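Local coordinates for protein succinate-semialdehyde dehydrogenase (Synechococcus sp., PDB 4ITA) that probably catalyses the NADP-dependent oxidation of succinic semialdehyde to succinate, at residues A6-T11 with A339-P344; A128-N133 with T205-E210; G233-V238 with S263-K268. All blocks are in the same frame, centred on the assembly; numbering follows the deposited sequence.

From the N terminus, the short strand 6-8 and the turn after it meet the loop between strands 328-331 and 346-349 at residues 339-344, so contact 1 closes a loop of more than 300 residues that contains both other contacts. Within it, contact 2 pairs 128-133 with 205-210 in the mixed sheet of the cofactor-binding region, and further along contact 3 pairs 233-238 with 263-268 in the other large sheet. These two follow in series without crossing. They meet where Asn133 ND2 packs against Ser263 CA (3.9 Å), and both touch NADPH, whereas contact 1 lies on the periphery, its centre about 21 Å from that of contact 2.

Contact 1 (A6-T11 with A339-P344); sequences ATINPT and AGYFYP. With EDO (1,2-ethanediol), chain G.
Ile8, in the short strand 6-8, reaches the far end of Tyr341: its CG2 methyl lies 3.7 Å from Tyr341 OH, the two side chains crossing at about a right angle. Asn9 follows with its CB turned from the other segment; its OD1 takes the backbone N of Thr11, an Asx turn that bends the chain and presents Pro10 and Thr11 to the loop 339-344. Pro10 carries much of the contact. Its carbonyl O receives Tyr341 N at 3.0 Å, and the same O lies over one face of the Tyr341 ring. Beside it, Pro10 CB packs on Tyr341 CD2 at 3.6 Å. Tyr341 CG stands anti to its own carbonyl carbon and beside its backbone N (chi1 -47°), which folds the ring back over the very proline that its N-H binds. An ethanediol, probably from the crystallisation liquor, sits at the ring edge and donates to Gly340 O.

Thr11 contributes chiefly its carbonyl O, which meets Gly340 CA at 3.3 Å in a CA-H...O contact and lies near the plane of the Phe342 ring at its edge, 4.1 Å from CE1. A side chain at position 340 would run into the carbonyl oxygens of Pro10 and Thr11, and the backbone angles there already call for glycine. Outside the pair, Phe342 makes a cation-pi contact with Arg338 and rests on Pro305.

The contact thus joins the turn after the N-terminal strand to the loop between strands 328-331 and 346-349, parts far apart in sequence. With a single backbone hydrogen bond, one CA-H...O contact, and proline against an aromatic ring, its chemistry implies a junction that depends on close fit around two carbonyl groups rather than on charge.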
loop_
_atom_site.group_PDB
_atom_site.type_symbol
_atom_site.label_atom_id
_atom_site.label_comp_id
_atom_site.label_asym_id
_atom_site.label_seq_id
_atom_site.Cartn_x
_atom_site.Cartn_y
_atom_site.Cartn_z
ATOM N N ALA A 6 -5.088 -24.537 -20.118
ATOM C CA ALA A 6 -5.699 -25.836 -20.319
ATOM C C ALA A 6 -6.126 -26.477 -19.013
ATOM O O ALA A 6 -5.538 -26.233 -17.952
ATOM C CB ALA A 6 -4.729 -26.761 -21.059
ATOM N N THR A 7 -7.169 -27.293 -19.097
ATOM C CA THR A 7 -7.505 -28.204 -18.014
ATOM C C THR A 7 -6.711 -29.482 -18.221
ATOM O O THR A 7 -6.912 -30.185 -19.214
ATOM C CB THR A 7 -9.004 -28.550 -17.990
ATOM O OG1 THR A 7 -9.780 -27.352 -17.856
ATOM C CG2 THR A 7 -9.326 -29.505 -16.834
ATOM N N ILE A 8 -5.792 -29.756 -17.302
ATOM C CA ILE A 8 -5.082 -31.024 -17.276
ATOM C C ILE A 8 -5.346 -31.665 -15.924
ATOM O O ILE A 8 -4.921 -31.147 -14.887
ATOM C CB ILE A 8 -3.577 -30.844 -17.497
ATOM C CG1 ILE A 8 -3.324 -30.137 -18.831
ATOM C CG2 ILE A 8 -2.875 -32.198 -17.466
ATOM C CD1 ILE A 8 -1.871 -29.775 -19.082
ATOM N N ASN A 9 -6.081 -32.771 -15.933
ATOM C CA ASN A 9 -6.492 -33.444 -14.703
ATOM C C ASN A 9 -5.282 -34.050 -13.992
ATOM O O ASN A 9 -4.663 -34.974 -14.511
ATOM C CB ASN A 9 -7.518 -34.530 -15.038
ATOM C CG ASN A 9 -8.196 -35.104 -13.810
ATOM O OD1 ASN A 9 -7.606 -35.180 -12.733
ATOM N ND2 ASN A 9 -9.446 -35.522 -13.969
ATOM N N PRO A 10 -4.940 -33.540 -12.795
ATOM C CA PRO A 10 -3.723 -34.013 -12.122
ATOM C C PRO A 10 -3.840 -35.423 -11.547
ATOM O O PRO A 10 -2.817 -36.001 -11.186
ATOM C CB PRO A 10 -3.532 -32.992 -10.994
ATOM C CG PRO A 10 -4.921 -32.539 -10.674
ATOM C CD PRO A 10 -5.623 -32.486 -12.019
ATOM N N THR A 11 -5.051 -35.963 -11.462
ATOM C CA THR A 11 -5.237 -37.335 -10.996
ATOM C C THR A 11 -4.855 -38.345 -12.081
ATOM O O THR A 11 -4.357 -39.434 -11.779
ATOM C CB THR A 11 -6.682 -37.554 -10.498
ATOM O OG1 THR A 11 -6.925 -36.677 -9.394
ATOM C CG2 THR A 11 -6.910 -38.995 -10.041
ATOM N N ALA A 339 -0.274 -43.308 -11.778
ATOM C CA ALA A 339 -0.748 -42.222 -12.621
ATOM C C ALA A 339 -1.140 -41.022 -11.768
ATOM O O ALA A 339 -1.671 -41.176 -10.669
ATOM C CB ALA A 339 -1.931 -42.679 -13.460
ATOM N N GLY A 340 -0.877 -39.832 -12.290
ATOM C CA GLY A 340 -1.195 -38.612 -11.570
ATOM C C GLY A 340 -0.012 -38.112 -10.770
ATOM O O GLY A 340 0.930 -38.860 -10.496
ATOM N N TYR A 341 -0.061 -36.848 -10.373
ATOM C CA TYR A 341 1.096 -36.198 -9.762
ATOM C C TYR A 341 1.172 -36.422 -8.248
ATOM O O TYR A 341 1.223 -35.463 -7.475
ATOM C CB TYR A 341 1.085 -34.697 -10.074
ATOM C CG TYR A 341 0.818 -34.363 -11.524
ATOM C CD1 TYR A 341 1.472 -35.038 -12.550
ATOM C CD2 TYR A 341 -0.103 -33.380 -11.867
ATOM C CE1 TYR A 341 1.221 -34.733 -13.877
ATOM C CE2 TYR A 341 -0.360 -33.070 -13.188
ATOM C CZ TYR A 341 0.305 -33.746 -14.185
ATOM O OH TYR A 341 0.046 -33.434 -15.501
ATOM N N PHE A 342 1.193 -37.687 -7.833
ATOM C CA PHE A 342 1.092 -38.042 -6.424
ATOM C C PHE A 342 2.430 -38.002 -5.698
ATOM O O PHE A 342 3.421 -38.578 -6.155
ATOM C CB PHE A 342 0.445 -39.421 -6.261
ATOM C CG PHE A 342 -1.044 -39.424 -6.485
ATOM C CD1 PHE A 342 -1.576 -39.698 -7.739
ATOM C CD2 PHE A 342 -1.911 -39.161 -5.438
ATOM C CE1 PHE A 342 -2.947 -39.701 -7.941
ATOM C CE2 PHE A 342 -3.279 -39.157 -5.631
ATOM C CZ PHE A 342 -3.799 -39.431 -6.887
ATOM N N TYR A 343 2.437 -37.305 -4.565
ATOM C CA TYR A 343 3.566 -37.281 -3.639
ATOM C C TYR A 343 3.021 -37.548 -2.236
ATOM O O TYR A 343 2.030 -36.942 -1.832
ATOM C CB TYR A 343 4.281 -35.927 -3.692
ATOM C CG TYR A 343 5.683 -35.982 -3.141
ATOM C CD1 TYR A 343 6.759 -36.266 -3.970
ATOM C CD2 TYR A 343 5.934 -35.775 -1.794
ATOM C CE1 TYR A 343 8.045 -36.338 -3.478
ATOM C CE2 TYR A 343 7.222 -35.848 -1.289
ATOM C CZ TYR A 343 8.270 -36.127 -2.136
ATOM O OH TYR A 343 9.547 -36.192 -1.629
ATOM N N PRO A 344 3.642 -38.477 -1.492
ATOM C CA PRO A 344 3.074 -38.908 -0.210
ATOM C C PRO A 344 3.396 -37.957 0.938
ATOM O O PRO A 344 4.388 -37.226 0.871
ATOM C CB PRO A 344 3.786 -40.242 0.032
ATOM C CG PRO A 344 5.130 -40.025 -0.561
ATOM C CD PRO A 344 4.882 -39.199 -1.806
HETATM C C1 EDO G . 3.120 -38.158 -13.631
HETATM O O1 EDO G . 3.564 -38.310 -12.277
HETATM C C2 EDO G . 2.146 -39.281 -13.977
HETATM O O2 EDO G . 2.583 -40.484 -13.334
#

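Contact 2 (A128-N133 with T205-E210). With NDP (NADPH dihydro-nicotinamide-adenine-dinucleotide phosphate), chain C; EDO (1,2-ethanediol), chain M.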
loop_
_atom_site.group_PDB
_atom_site.type_symbol
_atom_site.label_atom_id
_atom_site.label_comp_id
_atom_site.label_asym_id
_atom_site.label_seq_id
_atom_site.Cartn_x
_atom_site.Cartn_y
_atom_site.Cartn_z
ATOM N N ALA A 128 -6.579 -8.341 -10.749
ATOM C CA ALA A 128 -6.228 -9.389 -9.798
ATOM C C ALA A 128 -5.548 -10.552 -10.504
ATOM O O ALA A 128 -6.052 -11.065 -11.504
ATOM C CB ALA A 128 -7.446 -9.872 -9.084
ATOM N N VAL A 129 -4.413 -10.976 -9.962
ATOM C CA VAL A 129 -3.692 -12.148 -10.441
ATOM C C VAL A 129 -3.748 -13.191 -9.334
ATOM O O VAL A 129 -3.329 -12.926 -8.200
ATOM C CB VAL A 129 -2.229 -11.813 -10.784
ATOM C CG1 VAL A 129 -1.456 -13.082 -11.155
ATOM C CG2 VAL A 129 -2.172 -10.797 -11.914
ATOM N N MET A 130 -4.288 -14.364 -9.654
ATOM C CA MET A 130 -4.628 -15.365 -8.639
ATOM C C MET A 130 -4.013 -16.735 -8.927
ATOM O O MET A 130 -3.707 -17.053 -10.071
ATOM C CB MET A 130 -6.150 -15.482 -8.510
ATOM C CG MET A 130 -6.802 -14.232 -7.907
ATOM S SD MET A 130 -6.467 -13.941 -6.134
ATOM C CE MET A 130 -6.077 -12.189 -6.131
ATOM N N PRO A 131 -3.824 -17.554 -7.880
ATOM C CA PRO A 131 -3.190 -18.866 -8.029
ATOM C C PRO A 131 -4.183 -20.032 -8.068
ATOM O O PRO A 131 -5.354 -19.880 -7.712
ATOM C CB PRO A 131 -2.342 -18.962 -6.764
ATOM C CG PRO A 131 -3.218 -18.337 -5.744
ATOM C CD PRO A 131 -3.927 -17.175 -6.456
ATOM N N TRP A 132 -3.703 -21.206 -8.477
ATOM C CA TRP A 132 -4.580 -22.358 -8.607
ATOM C C TRP A 132 -4.944 -23.024 -7.280
ATOM O O TRP A 132 -5.829 -23.865 -7.262
ATOM C CB TRP A 132 -3.996 -23.400 -9.579
ATOM C CG TRP A 132 -2.562 -23.758 -9.295
ATOM C CD1 TRP A 132 -1.469 -23.353 -10.006
ATOM C CD2 TRP A 132 -2.060 -24.581 -8.226
ATOM N NE1 TRP A 132 -0.326 -23.871 -9.456
ATOM C CE2 TRP A 132 -0.659 -24.620 -8.360
ATOM C CE3 TRP A 132 -2.659 -25.292 -7.183
ATOM C CZ2 TRP A 132 0.157 -25.338 -7.478
ATOM C CZ3 TRP A 132 -1.841 -25.995 -6.296
ATOM C CH2 TRP A 132 -0.452 -26.011 -6.454
ATOM N N ASN A 133 -4.280 -22.683 -6.174
ATOM C CA ASN A 133 -4.450 -23.518 -4.977
ATOM C C ASN A 133 -5.795 -23.397 -4.268
ATOM O O ASN A 133 -6.293 -24.377 -3.716
ATOM C CB ASN A 133 -3.258 -23.421 -4.011
ATOM C CG ASN A 133 -3.173 -22.099 -3.297
ATOM O OD1 ASN A 133 -3.579 -21.055 -3.817
ATOM N ND2 ASN A 133 -2.633 -22.130 -2.083
ATOM N N THR A 205 -3.627 -6.425 -7.533
ATOM C CA THR A 205 -3.438 -7.313 -6.402
ATOM C C THR A 205 -2.987 -8.679 -6.916
ATOM O O THR A 205 -3.448 -9.152 -7.967
ATOM C CB THR A 205 -4.730 -7.397 -5.556
ATOM O OG1 THR A 205 -4.471 -8.104 -4.341
ATOM C CG2 THR A 205 -5.865 -8.063 -6.313
ATOM N N LEU A 206 -2.050 -9.297 -6.207
ATOM C CA LEU A 206 -1.583 -10.620 -6.597
ATOM C C LEU A 206 -1.459 -11.522 -5.391
ATOM O O LEU A 206 -0.915 -11.125 -4.353
ATOM C CB LEU A 206 -0.238 -10.540 -7.332
ATOM C CG LEU A 206 0.349 -11.856 -7.855
ATOM C CD1 LEU A 206 1.115 -11.644 -9.158
ATOM C CD2 LEU A 206 1.289 -12.523 -6.832
ATOM N N THR A 207 -1.975 -12.737 -5.542
ATOM C CA THR A 207 -1.726 -13.831 -4.617
ATOM C C THR A 207 -0.949 -14.884 -5.398
ATOM O O THR A 207 -1.359 -15.291 -6.489
ATOM C CB THR A 207 -3.049 -14.400 -4.078
ATOM O OG1 THR A 207 -3.747 -13.360 -3.379
ATOM C CG2 THR A 207 -2.790 -15.564 -3.130
ATOM N N GLY A 208 0.196 -15.299 -4.875
ATOM C CA GLY A 208 1.078 -16.165 -5.634
ATOM C C GLY A 208 2.476 -16.239 -5.066
ATOM O O GLY A 208 2.695 -15.951 -3.892
ATOM N N SER A 209 3.419 -16.634 -5.910
ATOM C CA SER A 209 4.807 -16.790 -5.500
ATOM C C SER A 209 5.559 -15.469 -5.595
ATOM O O SER A 209 5.104 -14.511 -6.232
ATOM C CB SER A 209 5.494 -17.815 -6.394
ATOM O OG SER A 209 5.730 -17.253 -7.674
ATOM N N GLU A 210 6.736 -15.427 -4.982
ATOM C CA GLU A 210 7.542 -14.217 -4.997
ATOM C C GLU A 210 7.924 -13.702 -6.389
ATOM O O GLU A 210 7.830 -12.502 -6.626
ATOM C CB GLU A 210 8.787 -14.359 -4.118
ATOM C CG GLU A 210 9.548 -13.054 -4.013
ATOM C CD GLU A 210 10.672 -13.101 -3.011
ATOM O OE1 GLU A 210 10.586 -13.899 -2.052
ATOM O OE2 GLU A 210 11.646 -12.338 -3.191
HETATM P PA NDP C . 2.752 -18.586 -9.284
HETATM O O1A NDP C . 3.300 -17.312 -8.709
HETATM O O2A NDP C . 3.586 -19.396 -10.238
HETATM O O5B NDP C . 1.376 -18.252 -10.029
HETATM C C5B NDP C . 0.350 -17.462 -9.416
HETATM C C4B NDP C . -0.326 -16.561 -10.446
HETATM O O4B NDP C . 0.631 -15.613 -10.929
HETATM C C3B NDP C . -0.811 -17.306 -11.684
HETATM O O3B NDP C . -1.966 -16.633 -12.203
HETATM C C2B NDP C . 0.345 -17.138 -12.652
HETATM O O2B NDP C . -0.034 -17.245 -14.017
HETATM C C1B NDP C . 0.718 -15.712 -12.352
HETATM N N9A NDP C . 2.098 -15.339 -12.698
HETATM C C8A NDP C . 3.221 -16.077 -12.585
HETATM N N7A NDP C . 4.296 -15.352 -12.975
HETATM C C5A NDP C . 3.856 -14.130 -13.318
HETATM C C6A NDP C . 4.445 -12.877 -13.816
HETATM N N6A NDP C . 5.774 -12.792 -14.020
HETATM N N1A NDP C . 3.610 -11.846 -14.049
HETATM C C2A NDP C . 2.288 -11.920 -13.844
HETATM N N3A NDP C . 1.679 -13.029 -13.398
HETATM C C4A NDP C . 2.408 -14.130 -13.128
HETATM O O3 NDP C . 2.300 -19.431 -7.970
HETATM P PN NDP C . 2.261 -21.016 -7.619
HETATM O O1N NDP C . 3.489 -21.733 -8.134
HETATM O O2N NDP C . 0.884 -21.514 -7.961
HETATM O O5D NDP C . 2.383 -20.963 -6.014
HETATM C C5D NDP C . 1.344 -20.392 -5.230
HETATM C C4D NDP C . 1.936 -19.410 -4.235
HETATM O O4D NDP C . 0.904 -18.547 -3.734
HETATM C C3D NDP C . 2.540 -20.087 -3.021
HETATM O O3D NDP C . 3.782 -19.462 -2.675
HETATM C C2D NDP C . 1.461 -19.864 -1.980
HETATM O O2D NDP C . 2.004 -19.962 -0.663
HETATM C C1D NDP C . 1.000 -18.459 -2.310
HETATM N N1N NDP C . -0.308 -18.200 -1.692
HETATM C C2N NDP C . -0.525 -17.059 -1.016
HETATM C C3N NDP C . -1.539 -16.998 -0.061
HETATM C C7N NDP C . -1.831 -15.733 0.691
HETATM O O7N NDP C . -3.004 -15.381 0.804
HETATM N N7N NDP C . -0.832 -15.031 1.218
HETATM C C4N NDP C . -2.376 -18.212 0.261
HETATM C C5N NDP C . -2.343 -19.143 -0.861
HETATM C C6N NDP C . -1.309 -19.099 -1.792
HETATM P P2B NDP C . 0.234 -18.583 -14.864
HETATM O O1X NDP C . -0.306 -18.211 -16.215
HETATM O O2X NDP C . 1.728 -18.804 -14.866
HETATM O O3X NDP C . -0.528 -19.704 -14.226
HETATM C C1 EDO M . 6.859 -18.068 -1.961
HETATM O O1 EDO M . 6.456 -16.696 -2.095
HETATM C C2 EDO M . 8.229 -18.245 -2.607
HETATM O O2 EDO M . 8.172 -17.934 -4.002
#
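Thr207, on which the Pro131 ring leans, spreads its CG2 methyl over one face of the dihydronicotinamide ring, 3.4 Å from NADPH C2N. The Asn133 amide comes up beside the C5N-C6N bond of that ring, with Asn133 ND2 3.2 Å from C5N. The Trp132 indole meets the cofactor obliquely, bringing NE1 to 3.0 Å from the diphosphate oxygen O2N. An alanine in place of Asn133 would probably leave the C5N-C6N side of the ring without its neighbour and the carbonyl O of Gln262 without the amide that binds it. In aldehyde dehydrogenases the asparagine of this sequence motif contributes to the oxyanion hole, a role consistent with its place here.

Behind these groups, strands 115-129 and 201-207 run parallel: Val129 N donates to Thr205 O at 2.9 Å, and Val129 O accepts Thr207 N at 3.0 Å. Val129 CG1, anti to its backbone N (chi1 175°), touches both Leu206 CD1 and O4B of the adenosine ribose. Just past strand 115-129, Pro131 CD comes to 3.2 Å from Thr207 O, while the bent Met130 chain swings its SD and CE toward Thr207 OG1. Met130 O accepts the hydroxyl O3B of the adenosine ribose. A CB on Gly208 would be crowded by C5B of the same ribose. Ser209, at the N-cap, grips the diphosphate oxygen O1A twice, by its N and by OG (2.6 Å), as suits a Rossmann-type dinucleotide site.

Helix 210-222 packs through Leu216 on Val129 and Leu206, and helix 137-149 through Phe142 on Ala128 and Met130; strands 152-156 and 227-230 flank the pair in the sheet.

Contact 3 (G233-V238 with S263-K268). With NDP (NADPH dihydro-nicotinamide-adenine-dinucleotide phosphate), chain C.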
loop_
_atom_site.group_PDB
_atom_site.type_symbol
_atom_site.label_atom_id
_atom_site.label_comp_id
_atom_site.label_asym_id
_atom_site.label_seq_id
_atom_site.Cartn_x
_atom_site.Cartn_y
_atom_site.Cartn_z
ATOM N N GLY A 233 4.569 -18.751 2.389
ATOM C CA GLY A 233 5.112 -18.768 3.734
ATOM C C GLY A 233 5.811 -20.071 4.052
ATOM O O GLY A 233 5.732 -21.043 3.307
ATOM N N SER A 234 6.518 -20.088 5.174
ATOM C CA SER A 234 7.016 -21.336 5.736
ATOM C C SER A 234 6.666 -21.294 7.213
ATOM O O SER A 234 7.537 -21.190 8.089
ATOM C CB SER A 234 8.522 -21.482 5.507
ATOM O OG SER A 234 8.960 -22.749 5.980
ATOM N N ASP A 235 5.371 -21.348 7.486
ATOM C CA ASP A 235 4.868 -21.039 8.811
ATOM C C ASP A 235 5.355 -22.040 9.848
ATOM O O ASP A 235 5.327 -23.247 9.609
ATOM C CB ASP A 235 3.341 -21.036 8.818
ATOM C CG ASP A 235 2.728 -19.899 8.011
ATOM O OD1 ASP A 235 3.445 -19.133 7.325
ATOM O OD2 ASP A 235 1.487 -19.784 8.082
ATOM N N PRO A 236 5.767 -21.546 11.021
ATOM C CA PRO A 236 6.136 -22.439 12.120
ATOM C C PRO A 236 4.900 -22.954 12.859
ATOM O O PRO A 236 3.854 -22.300 12.903
ATOM C CB PRO A 236 6.955 -21.527 13.028
ATOM C CG PRO A 236 6.338 -20.182 12.825
ATOM C CD PRO A 236 5.970 -20.128 11.374
ATOM N N PHE A 237 5.037 -24.158 13.408
ATOM C CA PHE A 237 4.029 -24.769 14.258
ATOM C C PHE A 237 4.816 -25.198 15.493
ATOM O O PHE A 237 5.540 -26.204 15.473
ATOM C CB PHE A 237 3.406 -25.965 13.526
ATOM C CG PHE A 237 2.156 -26.523 14.172
ATOM C CD1 PHE A 237 2.239 -27.508 15.149
ATOM C CD2 PHE A 237 0.898 -26.106 13.759
ATOM C CE1 PHE A 237 1.089 -28.042 15.710
ATOM C CE2 PHE A 237 -0.255 -26.629 14.327
ATOM C CZ PHE A 237 -0.156 -27.604 15.306
ATOM N N VAL A 238 4.727 -24.389 16.542
ATOM C CA VAL A 238 5.570 -24.533 17.719
ATOM C C VAL A 238 4.799 -25.243 18.812
ATOM O O VAL A 238 3.683 -24.849 19.140
ATOM C CB VAL A 238 6.037 -23.153 18.228
ATOM C CG1 VAL A 238 7.025 -23.333 19.359
ATOM C CG2 VAL A 238 6.683 -22.336 17.100
ATOM N N SER A 263 -0.849 -24.975 0.642
ATOM C CA SER A 263 -1.423 -23.784 1.243
ATOM C C SER A 263 -0.334 -22.876 1.744
ATOM O O SER A 263 0.658 -23.320 2.330
ATOM C CB SER A 263 -2.344 -24.126 2.402
ATOM O OG SER A 263 -2.791 -22.919 3.008
ATOM N N CYS A 264 -0.529 -21.587 1.537
ATOM C CA CYS A 264 0.389 -20.581 2.028
ATOM C C CYS A 264 0.522 -20.589 3.554
ATOM O O CYS A 264 1.569 -20.223 4.079
ATOM C CB CYS A 264 -0.069 -19.205 1.543
ATOM S SG CYS A 264 -1.787 -18.799 1.972
ATOM N N ILE A 265 -0.546 -20.988 4.245
ATOM C CA ILE A 265 -0.563 -21.037 5.708
ATOM C C ILE A 265 -0.590 -22.470 6.230
ATOM O O ILE A 265 -1.034 -22.721 7.354
ATOM C CB ILE A 265 -1.749 -20.240 6.325
ATOM C CG1 ILE A 265 -3.074 -20.633 5.663
ATOM C CG2 ILE A 265 -1.512 -18.731 6.221
ATOM C CD1 ILE A 265 -4.321 -20.042 6.327
ATOM N N ALA A 266 -0.106 -23.408 5.426
ATOM C CA ALA A 266 0.172 -24.737 5.939
ATOM C C ALA A 266 1.174 -24.618 7.082
ATOM O O ALA A 266 2.037 -23.725 7.086
ATOM C CB ALA A 266 0.743 -25.618 4.851
ATOM N N ALA A 267 1.071 -25.523 8.050
ATOM C CA ALA A 267 2.149 -25.716 9.014
ATOM C C ALA A 267 3.296 -26.400 8.271
ATOM O O ALA A 267 3.167 -27.558 7.877
ATOM C CB ALA A 267 1.673 -26.586 10.162
ATOM N N LYS A 268 4.402 -25.694 8.063
ATOM C CA LYS A 268 5.503 -26.245 7.273
ATOM C C LYS A 268 6.721 -26.673 8.100
ATOM O O LYS A 268 7.404 -27.635 7.751
ATOM C CB LYS A 268 5.902 -25.282 6.143
ATOM C CG LYS A 268 4.739 -24.920 5.221
ATOM C CD LYS A 268 5.194 -24.520 3.817
ATOM C CE LYS A 268 3.993 -24.281 2.886
ATOM N NZ LYS A 268 3.437 -22.887 2.959
HETATM P PA NDP C . 2.752 -18.586 -9.284
HETATM O O1A NDP C . 3.300 -17.312 -8.709
HETATM O O2A NDP C . 3.586 -19.396 -10.238
HETATM O O5B NDP C . 1.376 -18.252 -10.029
HETATM C C5B NDP C . 0.350 -17.462 -9.416
HETATM C C4B NDP C . -0.326 -16.561 -10.446
HETATM O O4B NDP C . 0.631 -15.613 -10.929
HETATM C C3B NDP C . -0.811 -17.306 -11.684
HETATM O O3B NDP C . -1.966 -16.633 -12.203
HETATM C C2B NDP C . 0.345 -17.138 -12.652
HETATM O O2B NDP C . -0.034 -17.245 -14.017
HETATM C C1B NDP C . 0.718 -15.712 -12.352
HETATM N N9A NDP C . 2.098 -15.339 -12.698
HETATM C C8A NDP C . 3.221 -16.077 -12.585
HETATM N N7A NDP C . 4.296 -15.352 -12.975
HETATM C C5A NDP C . 3.856 -14.130 -13.318
HETATM C C6A NDP C . 4.445 -12.877 -13.816
HETATM N N6A NDP C . 5.774 -12.792 -14.020
HETATM N N1A NDP C . 3.610 -11.846 -14.049
HETATM C C2A NDP C . 2.288 -11.920 -13.844
HETATM N N3A NDP C . 1.679 -13.029 -13.398
HETATM C C4A NDP C . 2.408 -14.130 -13.128
HETATM O O3 NDP C . 2.300 -19.431 -7.970
HETATM P PN NDP C . 2.261 -21.016 -7.619
HETATM O O1N NDP C . 3.489 -21.733 -8.134
HETATM O O2N NDP C . 0.884 -21.514 -7.961
HETATM O O5D NDP C . 2.383 -20.963 -6.014
HETATM C C5D NDP C . 1.344 -20.392 -5.230
HETATM C C4D NDP C . 1.936 -19.410 -4.235
HETATM O O4D NDP C . 0.904 -18.547 -3.734
HETATM C C3D NDP C . 2.540 -20.087 -3.021
HETATM O O3D NDP C . 3.782 -19.462 -2.675
HETATM C C2D NDP C . 1.461 -19.864 -1.980
HETATM O O2D NDP C . 2.004 -19.962 -0.663
HETATM C C1D NDP C . 1.000 -18.459 -2.310
HETATM N N1N NDP C . -0.308 -18.200 -1.692
HETATM C C2N NDP C . -0.525 -17.059 -1.016
HETATM C C3N NDP C . -1.539 -16.998 -0.061
HETATM C C7N NDP C . -1.831 -15.733 0.691
HETATM O O7N NDP C . -3.004 -15.381 0.804
HETATM N N7N NDP C . -0.832 -15.031 1.218
HETATM C C4N NDP C . -2.376 -18.212 0.261
HETATM C C5N NDP C . -2.343 -19.143 -0.861
HETATM C C6N NDP C . -1.309 -19.099 -1.792
HETATM P P2B NDP C . 0.234 -18.583 -14.864
HETATM O O1X NDP C . -0.306 -18.211 -16.215
HETATM O O2X NDP C . 1.728 -18.804 -14.866
HETATM O O3X NDP C . -0.528 -19.704 -14.226
HETATM O O HOH W 1 3.239 -21.846 5.559
HETATM O O HOH W 2 0.291 -21.567 9.577
#
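Asp235 O accepts Lys268 N at 3.0 Å, linking the parallel strands 235-239 and 267-273, while residues 263-266 form a type I turn beside Gly233. Lys268 runs its chain back along Gly233 and Ser234, bending at chi4 (86°) so that NZ donates to Gly233 O (3.0 Å), from above the carbonyl plane, and to Ser263 O (2.9 Å). The ammonium also donates to water 1 and forms a salt bridge with Glu361. Water 1 in turn accepts from Asp235 N and donates to Cys264 O and Ala266 O.

The two strands belong to a beta-alpha-beta unit whose helix, 245-257, covers Ala267 through Ala255. At the tip of the turn, Cys264 SG is bonded covalently to NADPH C4N (1.9 Å), on the ring face opposite that met by Thr207. This is consistent with the family's nucleophilic cysteine being held as a cofactor adduct.

Asp235 lies side by side with Ile265, its OD2 3.4 Å from Ile265 CA and linked through water 2 to Ile265 O, while OD1 takes Gly390 N. Farther along, Phe237 CD2 packs obliquely on Ala267 CB (3.7 Å), and its ring also meets Trp394 and Phe270.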